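Local coordinates for protein CalS13 (Micromonospora echinospora, PDB 4ZAS) that probably transfers an amino group onto a nucleotide-linked keto sugar, using pyridoxal 5'-phosphate as its cofactor, at residues R333-I347 against D392-W404. Sequence-based numbering, arbitrary orientation.
Sequences RDRPAFMRRLLDAGI and DRSHVVETIKSGW
The indole of Trp404, the C-terminal residue, is clamped between Arg333 and Phe338. The Arg333 guanidinium stacks flat on one face, planes 13° apart, with CZ 4.2 Å from the centroid of the five-membered ring, a cation-pi geometry. On the opposite face Phe338 presents its ring edge in a T-shaped pair (planes at 76°, its centroid 5.0 Å from that of the Trp404 six-membered ring), while its CB makes a CH-pi contact over the pyrrole. The in-plane bond from Trp404 NE1 to Arg333 O (3.0 Å) helps fix the indole's rotation between these partners. Without the indole, as with an alanine here, Arg333 O is likely to lose its N-H donor and the guanidinium its stacking surface. Farther along, Arg341, bent at chi2, turns its guanidinium side-on, so that NE and NH2 both grip Ser402 OG, NH2 at 3.0 Å. Leu342 CD1 packs on Thr399 CG2 (3.6 Å). At the far end His395 NE2 donates to Ala345 O at 2.7 Å, and Ile347 CD1 meets Thr399 OG1 tip to tip. The axes of helices 335-344 and 392-401 approach to 9.9 Å, N-to-C directions 132° apart; Phe338 on Val380 and Ile400 on Val312 set the pair against a small antiparallel sheet, consistent with the C-terminal domain of fold-type I aminotransferases.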
loop_
_atom_site.group_PDB
_atom_site.type_symbol
_atom_site.label_atom_id
_atom_site.label_comp_id
_atom_site.label_asym_id
_atom_site.label_seq_id
_atom_site.Cartn_x
_atom_site.Cartn_y
_atom_site.Cartn_z
ATOM N N ARG A 333 -0.306 31.917 22.169
ATOM C CA ARG A 333 0.952 32.652 22.287
ATOM C C ARG A 333 1.981 31.738 22.953
ATOM O O ARG A 333 1.613 30.897 23.773
ATOM C CB ARG A 333 0.772 33.946 23.100
ATOM C CG ARG A 333 0.437 33.699 24.575
ATOM C CD ARG A 333 0.647 34.897 25.535
ATOM N NE ARG A 333 0.358 34.440 26.894
ATOM C CZ ARG A 333 1.242 33.804 27.675
ATOM N NH1 ARG A 333 2.483 33.577 27.253
ATOM N NH2 ARG A 333 0.890 33.393 28.889
ATOM N N ASP A 334 3.250 31.895 22.589
ATOM C CA ASP A 334 4.355 31.149 23.211
ATOM C C ASP A 334 4.091 29.639 23.264
ATOM O O ASP A 334 4.137 29.029 24.338
ATOM C CB ASP A 334 4.638 31.657 24.630
ATOM C CG ASP A 334 6.087 31.404 25.074
ATOM O OD1 ASP A 334 6.769 30.552 24.465
ATOM O OD2 ASP A 334 6.540 32.031 26.062
ATOM N N ARG A 335 3.793 29.043 22.117
ATOM C CA ARG A 335 3.484 27.611 22.067
ATOM C C ARG A 335 4.526 26.693 22.737
ATOM O O ARG A 335 4.137 25.710 23.369
ATOM C CB ARG A 335 3.272 27.150 20.625
ATOM C CG ARG A 335 2.851 25.696 20.544
ATOM C CD ARG A 335 2.608 25.247 19.110
ATOM N NE ARG A 335 3.807 25.434 18.305
ATOM C CZ ARG A 335 3.816 25.522 16.981
ATOM N NH1 ARG A 335 2.688 25.397 16.303
ATOM N NH2 ARG A 335 4.960 25.711 16.344
ATOM N N PRO A 336 5.842 26.975 22.580
ATOM C CA PRO A 336 6.771 26.061 23.260
ATOM C C PRO A 336 6.598 26.023 24.787
ATOM O O PRO A 336 6.639 24.937 25.368
ATOM C CB PRO A 336 8.149 26.623 22.893
ATOM C CG PRO A 336 7.939 27.361 21.622
ATOM C CD PRO A 336 6.559 27.942 21.723
ATOM N N ALA A 337 6.395 27.180 25.419
ATOM C CA ALA A 337 6.172 27.212 26.862
ATOM C C ALA A 337 4.831 26.553 27.185
ATOM O O ALA A 337 4.698 25.889 28.212
ATOM C CB ALA A 337 6.239 28.646 27.407
ATOM N N PHE A 338 3.853 26.714 26.299
ATOM C CA PHE A 338 2.542 26.086 26.483
ATOM C C PHE A 338 2.643 24.553 26.534
ATOM O O PHE A 338 2.194 23.912 27.482
ATOM C CB PHE A 338 1.599 26.492 25.348
ATOM C CG PHE A 338 0.225 25.860 25.426
ATOM C CD1 PHE A 338 -0.755 26.387 26.244
ATOM C CD2 PHE A 338 -0.072 24.712 24.698
ATOM C CE1 PHE A 338 -2.012 25.810 26.311
ATOM C CE2 PHE A 338 -1.324 24.126 24.773
ATOM C CZ PHE A 338 -2.294 24.682 25.585
ATOM N N MET A 339 3.247 23.978 25.504
ATOM C CA MET A 339 3.368 22.524 25.383
ATOM C C MET A 339 4.200 22.009 26.532
ATOM O O MET A 339 3.910 20.952 27.089
ATOM C CB MET A 339 3.991 22.140 24.037
ATOM C CG MET A 339 3.277 22.764 22.857
ATOM S SD MET A 339 3.785 22.120 21.265
ATOM C CE MET A 339 5.298 23.067 21.014
ATOM N N ARG A 340 5.229 22.767 26.890
ATOM C CA ARG A 340 6.110 22.374 27.979
ATOM C C ARG A 340 5.348 22.301 29.300
ATOM O O ARG A 340 5.466 21.331 30.043
ATOM C CB ARG A 340 7.260 23.371 28.103
ATOM C CG ARG A 340 8.318 23.016 29.120
ATOM C CD ARG A 340 8.831 21.599 28.916
ATOM N NE ARG A 340 10.181 21.463 29.453
ATOM C CZ ARG A 340 10.464 21.355 30.747
ATOM N NH1 ARG A 340 9.483 21.318 31.640
ATOM N NH2 ARG A 340 11.726 21.255 31.150
ATOM N N ARG A 341 4.534 23.318 29.560
ATOM C CA ARG A 341 3.744 23.397 30.785
ATOM C C ARG A 341 2.782 22.215 30.901
ATOM O O ARG A 341 2.718 21.563 31.942
ATOM C CB ARG A 341 2.969 24.716 30.815
ATOM C CG ARG A 341 2.106 24.981 32.037
ATOM C CD ARG A 341 2.890 25.535 33.194
ATOM N NE ARG A 341 1.977 26.096 34.192
ATOM C CZ ARG A 341 2.355 26.658 35.340
ATOM N NH1 ARG A 341 3.644 26.744 35.657
ATOM N NH2 ARG A 341 1.439 27.158 36.167
ATOM N N LEU A 342 2.045 21.928 29.828
ATOM C CA LEU A 342 1.079 20.831 29.857
ATOM C C LEU A 342 1.776 19.478 29.941
ATOM O O LEU A 342 1.213 18.527 30.481
ATOM C CB LEU A 342 0.160 20.857 28.637
ATOM C CG LEU A 342 -1.191 21.537 28.853
ATOM C CD1 LEU A 342 -0.994 23.008 29.076
ATOM C CD2 LEU A 342 -2.127 21.298 27.671
ATOM N N LEU A 343 2.998 19.390 29.421
ATOM C CA LEU A 343 3.742 18.134 29.490
ATOM C C LEU A 343 4.084 17.810 30.942
ATOM O O LEU A 343 3.997 16.663 31.363
ATOM C CB LEU A 343 5.036 18.203 28.679
ATOM C CG LEU A 343 5.780 16.871 28.568
ATOM C CD1 LEU A 343 4.915 15.839 27.853
ATOM C CD2 LEU A 343 7.152 17.021 27.928
ATOM N N ASP A 344 4.424 18.838 31.715
ATOM C CA ASP A 344 4.727 18.676 33.137
ATOM C C ASP A 344 3.524 18.206 33.951
ATOM O O ASP A 344 3.683 17.589 35.000
ATOM C CB ASP A 344 5.233 19.991 33.720
ATOM C CG ASP A 344 6.544 20.441 33.101
ATOM O OD1 ASP A 344 7.154 19.666 32.328
ATOM O OD2 ASP A 344 6.982 21.568 33.412
ATOM N N ALA A 345 2.327 18.515 33.468
ATOM C CA ALA A 345 1.093 18.100 34.119
ATOM C C ALA A 345 0.612 16.753 33.574
ATOM O O ALA A 345 -0.462 16.263 33.937
ATOM C CB ALA A 345 0.022 19.170 33.944
ATOM N N GLY A 346 1.411 16.149 32.703
ATOM C CA GLY A 346 1.072 14.845 32.181
ATOM C C GLY A 346 0.081 14.878 31.049
ATOM O O GLY A 346 -0.658 13.919 30.813
ATOM N N ILE A 347 0.074 15.990 30.334
ATOM C CA ILE A 347 -0.841 16.163 29.230
ATOM C C ILE A 347 -0.057 16.191 27.930
ATOM O O ILE A 347 0.819 17.034 27.731
ATOM C CB ILE A 347 -1.671 17.428 29.409
ATOM C CG1 ILE A 347 -2.430 17.347 30.725
ATOM C CG2 ILE A 347 -2.623 17.603 28.227
ATOM C CD1 ILE A 347 -2.883 18.702 31.219
ATOM N N ASP A 392 -9.699 13.713 33.994
ATOM C CA ASP A 392 -8.675 14.049 32.981
ATOM C C ASP A 392 -8.971 15.376 32.260
ATOM O O ASP A 392 -8.077 16.210 32.058
ATOM C CB ASP A 392 -8.527 12.931 31.929
ATOM C CG ASP A 392 -7.896 11.650 32.485
ATOM O OD1 ASP A 392 -7.148 11.727 33.485
ATOM O OD2 ASP A 392 -8.110 10.566 31.881
ATOM N N ARG A 393 -10.240 15.557 31.900
ATOM C CA ARG A 393 -10.749 16.725 31.181
ATOM C C ARG A 393 -10.605 18.022 32.012
ATOM O O ARG A 393 -10.215 19.080 31.505
ATOM C CB ARG A 393 -12.212 16.476 30.836
ATOM C CG ARG A 393 -12.725 17.207 29.633
ATOM C CD ARG A 393 -14.139 16.733 29.318
ATOM N NE ARG A 393 -15.025 16.893 30.465
ATOM C CZ ARG A 393 -16.287 16.477 30.500
ATOM N NH1 ARG A 393 -16.811 15.840 29.454
ATOM N NH2 ARG A 393 -17.025 16.703 31.592
ATOM N N SER A 394 -10.947 17.926 33.292
ATOM C CA SER A 394 -10.801 19.031 34.227
ATOM C C SER A 394 -9.341 19.434 34.354
ATOM O O SER A 394 -9.011 20.615 34.438
ATOM C CB SER A 394 -11.337 18.643 35.603
ATOM O OG SER A 394 -12.721 18.357 35.545
ATOM N N HIS A 395 -8.473 18.432 34.367
ATOM C CA HIS A 395 -7.051 18.646 34.542
ATOM C C HIS A 395 -6.430 19.464 33.427
ATOM O O HIS A 395 -5.550 20.283 33.678
ATOM C CB HIS A 395 -6.330 17.315 34.648
ATOM C CG HIS A 395 -4.869 17.457 34.902
ATOM N ND1 HIS A 395 -4.367 18.044 36.040
ATOM C CD2 HIS A 395 -3.797 17.116 34.149
ATOM C CE1 HIS A 395 -3.047 18.048 35.987
ATOM N NE2 HIS A 395 -2.677 17.492 34.847
ATOM N N VAL A 396 -6.866 19.206 32.198
ATOM C CA VAL A 396 -6.427 19.962 31.030
ATOM C C VAL A 396 -6.827 21.421 31.151
ATOM O O VAL A 396 -5.997 22.329 31.051
ATOM C CB VAL A 396 -6.994 19.361 29.749
ATOM C CG1 VAL A 396 -6.762 20.304 28.571
ATOM C CG2 VAL A 396 -6.392 17.985 29.506
ATOM N N VAL A 397 -8.113 21.636 31.379
ATOM C CA VAL A 397 -8.644 22.966 31.562
ATOM C C VAL A 397 -7.939 23.681 32.703
ATOM O O VAL A 397 -7.521 24.836 32.567
ATOM C CB VAL A 397 -10.144 22.892 31.828
ATOM C CG1 VAL A 397 -10.684 24.220 32.329
ATOM C CG2 VAL A 397 -10.883 22.385 30.594
ATOM N N GLU A 398 -7.771 22.980 33.819
ATOM C CA GLU A 398 -7.185 23.581 35.019
ATOM C C GLU A 398 -5.740 23.991 34.746
ATOM O O GLU A 398 -5.293 25.063 35.158
ATOM C CB GLU A 398 -7.255 22.601 36.190
ATOM C CG GLU A 398 -7.447 23.202 37.585
ATOM C CD GLU A 398 -8.723 24.034 37.719
ATOM O OE1 GLU A 398 -9.699 23.778 36.967
ATOM O OE2 GLU A 398 -8.762 24.913 38.614
ATOM N N THR A 399 -5.023 23.132 34.029
ATOM C CA THR A 399 -3.625 23.374 33.690
ATOM C C THR A 399 -3.431 24.576 32.771
ATOM O O THR A 399 -2.570 25.418 33.022
ATOM C CB THR A 399 -3.004 22.150 33.001
ATOM O OG1 THR A 399 -3.056 21.031 33.889
ATOM C CG2 THR A 399 -1.552 22.436 32.588
ATOM N N ILE A 400 -4.255 24.660 31.727
ATOM C CA ILE A 400 -4.194 25.764 30.771
ATOM C C ILE A 400 -4.451 27.085 31.507
ATOM O O ILE A 400 -3.798 28.093 31.233
ATOM C CB ILE A 400 -5.192 25.548 29.586
ATOM C CG1 ILE A 400 -4.834 24.285 28.803
ATOM C CG2 ILE A 400 -5.204 26.746 28.659
ATOM C CD1 ILE A 400 -5.773 23.954 27.635
ATOM N N LYS A 401 -5.380 27.064 32.462
ATOM C CA LYS A 401 -5.727 28.245 33.268
ATOM C C LYS A 401 -4.627 28.669 34.264
ATOM O O LYS A 401 -4.639 29.798 34.773
ATOM C CB LYS A 401 -7.043 27.992 34.019
ATOM C CG LYS A 401 -8.304 28.166 33.161
ATOM C CD LYS A 401 -9.582 27.895 33.952
ATOM C CE LYS A 401 -10.832 28.102 33.104
ATOM N NZ LYS A 401 -12.072 27.674 33.821
ATOM N N SER A 402 -3.695 27.764 34.568
ATOM C CA SER A 402 -2.592 28.074 35.480
ATOM C C SER A 402 -1.536 28.925 34.784
ATOM O O SER A 402 -0.532 29.295 35.374
ATOM C CB SER A 402 -1.944 26.794 36.017
ATOM O OG SER A 402 -1.140 26.170 35.020
ATOM N N GLY A 403 -1.746 29.186 33.504
ATOM C CA GLY A 403 -0.840 30.018 32.746
ATOM C C GLY A 403 0.474 29.367 32.363
ATOM O O GLY A 403 0.798 28.242 32.763
ATOM N N TRP A 404 1.239 30.099 31.565
ATOM C CA TRP A 404 2.539 29.642 31.108
ATOM C C TRP A 404 3.331 30.862 30.674
ATOM O O TRP A 404 3.064 31.960 31.170
ATOM C CB TRP A 404 2.388 28.628 29.971
ATOM C CG TRP A 404 1.790 29.170 28.691
ATOM C CD1 TRP A 404 2.467 29.572 27.569
ATOM C CD2 TRP A 404 0.398 29.390 28.413
ATOM N NE1 TRP A 404 1.580 29.997 26.604
ATOM C CE2 TRP A 404 0.307 29.903 27.102
ATOM C CE3 TRP A 404 -0.780 29.192 29.141
ATOM C CZ2 TRP A 404 -0.911 30.223 26.513
ATOM C CZ3 TRP A 404 -1.989 29.506 28.548
ATOM C CH2 TRP A 404 -2.043 30.018 27.251
ATOM O OXT TRP A 404 4.218 30.792 29.823
#